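Apoptosis regulator Bcl-2 homolog (Canarypox virus, PDB 5WOS) inhibits apoptosis of the infected host cell, interacting with BAK1, BAX and other BH3-containing proteins and supposedly preventing BAK1 and BAX activation. Local coordinates at residues Gln24-Glu29 and Asn44-Val49. Numbering follows the deposited sequence.
Sequences QNYFIE and NTYIIV
The ring of Y46 meets helix 14-32 by its edge: the backbone N of Y26 and OE1 of E29 both lie there, in the ring plane, while the carbonyl carbon of N25 approaches obliquely. The hydroxyl of Y46 lies near the plane of the Y26 ring, off its edge, and comes closest to CA of Y26, at 3.4 Å. CG of Y46 stands anti to the backbone N (chi1 -176°), which carries the phenol across to the neighbouring helix. There CE1 of Y46 packs 3.8 Å from CB of N25 and 3.9 Å from CB of Y26. The axes of 24-29 and 44-49 pass 10.9 Å apart at a crossing angle of -52°, and the phenol spans this separation. E29 reaches out as an extended chain to accept a hydrogen bond from Y46, OH to OE1 at 2.4 Å, a separation too short to be read literally at this resolution. Its carboxylate plane is turned 42° from the phenol ring. The same OE1 is also hydrogen-bonded to the backbone N of R36, in the connection between the two helices, and NE of R36 bonds OD1 of N25. The hydroxyl of Y26 is hydrogen-bonded to OD1 of D54, further along helix 43-69. The contact joins the first two helices of this Bcl-2 family chain through a phenol-carboxylate pair and the packing of CE1, in a largely buried interface. With two donors at OE1, the carboxylate is probably favoured in its charged form, though the phenol distance is doubtful, and one side chain ties both helices to the segment that links them.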
# COMPACT_ATOMS: atom_id res chain seq x y z
N GLN A 24 -4.06 -0.06 -7.93
CA GLN A 24 -3.81 -0.87 -9.11
C GLN A 24 -2.87 -0.16 -10.08
O GLN A 24 -1.94 -0.77 -10.61
CB GLN A 24 -5.13 -1.22 -9.79
CG GLN A 24 -5.09 -2.48 -10.62
CD GLN A 24 -6.46 -3.11 -10.77
OE1 GLN A 24 -7.48 -2.42 -10.74
NE2 GLN A 24 -6.49 -4.43 -10.90
N ASN A 25 -3.08 1.13 -10.30
CA ASN A 25 -2.26 1.85 -11.26
C ASN A 25 -0.87 2.17 -10.71
O ASN A 25 0.10 2.19 -11.49
CB ASN A 25 -2.97 3.13 -11.70
CG ASN A 25 -3.96 2.88 -12.83
OD1 ASN A 25 -3.57 2.82 -14.00
ND2 ASN A 25 -5.23 2.75 -12.49
N TYR A 26 -0.73 2.41 -9.41
CA TYR A 26 0.60 2.63 -8.86
C TYR A 26 1.44 1.36 -8.94
O TYR A 26 2.62 1.41 -9.29
CB TYR A 26 0.52 3.14 -7.43
CG TYR A 26 1.89 3.39 -6.83
CD1 TYR A 26 2.39 2.59 -5.81
CD2 TYR A 26 2.70 4.41 -7.32
CE1 TYR A 26 3.64 2.81 -5.29
CE2 TYR A 26 3.95 4.64 -6.80
CZ TYR A 26 4.42 3.84 -5.78
OH TYR A 26 5.67 4.07 -5.26
N PHE A 27 0.85 0.21 -8.61
CA PHE A 27 1.57 -1.05 -8.76
C PHE A 27 2.01 -1.25 -10.20
O PHE A 27 3.17 -1.55 -10.48
CB PHE A 27 0.71 -2.22 -8.28
CG PHE A 27 0.54 -2.29 -6.78
CD1 PHE A 27 0.95 -1.26 -5.96
CD2 PHE A 27 -0.04 -3.41 -6.20
CE1 PHE A 27 0.79 -1.34 -4.59
CE2 PHE A 27 -0.20 -3.49 -4.84
CZ PHE A 27 0.21 -2.46 -4.03
N ILE A 28 1.08 -1.06 -11.14
CA ILE A 28 1.41 -1.14 -12.56
C ILE A 28 2.58 -0.21 -12.88
O ILE A 28 3.60 -0.62 -13.45
CB ILE A 28 0.18 -0.81 -13.42
CG1 ILE A 28 -0.86 -1.92 -13.29
CG2 ILE A 28 0.57 -0.63 -14.88
CD1 ILE A 28 -2.22 -1.56 -13.84
N GLU A 29 2.44 1.07 -12.52
CA GLU A 29 3.49 2.03 -12.84
C GLU A 29 4.80 1.66 -12.17
O GLU A 29 5.87 1.81 -12.77
CB GLU A 29 3.06 3.44 -12.43
CG GLU A 29 4.12 4.51 -12.75
CD GLU A 29 3.57 5.92 -12.77
OE1 GLU A 29 2.33 6.09 -12.73
OE2 GLU A 29 4.37 6.88 -12.82
N ASN A 44 -5.22 13.93 -9.69
CA ASN A 44 -4.55 14.70 -8.64
C ASN A 44 -4.17 13.81 -7.46
O ASN A 44 -3.05 13.89 -6.95
CB ASN A 44 -5.44 15.85 -8.18
CG ASN A 44 -5.33 17.06 -9.09
OD1 ASN A 44 -4.24 17.38 -9.58
ND2 ASN A 44 -6.44 17.73 -9.32
N THR A 45 -5.08 12.95 -7.02
CA THR A 45 -4.74 12.01 -5.95
C THR A 45 -3.58 11.12 -6.37
O THR A 45 -2.65 10.89 -5.58
CB THR A 45 -5.96 11.15 -5.59
OG1 THR A 45 -7.01 11.99 -5.09
CG2 THR A 45 -5.60 10.13 -4.52
N TYR A 46 -3.60 10.61 -7.60
CA TYR A 46 -2.59 9.65 -8.02
C TYR A 46 -1.19 10.25 -7.91
O TYR A 46 -0.26 9.60 -7.43
CB TYR A 46 -2.86 9.17 -9.44
CG TYR A 46 -1.90 8.11 -9.91
CD1 TYR A 46 -1.95 6.83 -9.38
CD2 TYR A 46 -0.94 8.38 -10.88
CE1 TYR A 46 -1.07 5.86 -9.79
CE2 TYR A 46 -0.06 7.40 -11.30
CZ TYR A 46 -0.13 6.14 -10.74
OH TYR A 46 0.74 5.16 -11.15
N ILE A 47 -1.03 11.50 -8.34
CA ILE A 47 0.27 12.15 -8.26
C ILE A 47 0.73 12.26 -6.81
O ILE A 47 1.89 11.98 -6.48
CB ILE A 47 0.23 13.53 -8.95
CG1 ILE A 47 0.62 13.40 -10.43
CG2 ILE A 47 1.15 14.53 -8.27
CD1 ILE A 47 -0.28 12.51 -11.25
N ILE A 48 -0.18 12.65 -5.92
CA ILE A 48 0.18 12.79 -4.51
C ILE A 48 0.57 11.43 -3.93
O ILE A 48 1.65 11.27 -3.35
CB ILE A 48 -0.97 13.44 -3.72
CG1 ILE A 48 -1.10 14.91 -4.14
CG2 ILE A 48 -0.72 13.34 -2.22
CD1 ILE A 48 -2.28 15.64 -3.52
N VAL A 49 -0.30 10.43 -4.08
CA VAL A 49 -0.00 9.11 -3.53
C VAL A 49 1.21 8.51 -4.23
O VAL A 49 2.04 7.84 -3.59
CB VAL A 49 -1.23 8.19 -3.64
CG1 VAL A 49 -0.89 6.79 -3.15
CG2 VAL A 49 -2.39 8.76 -2.84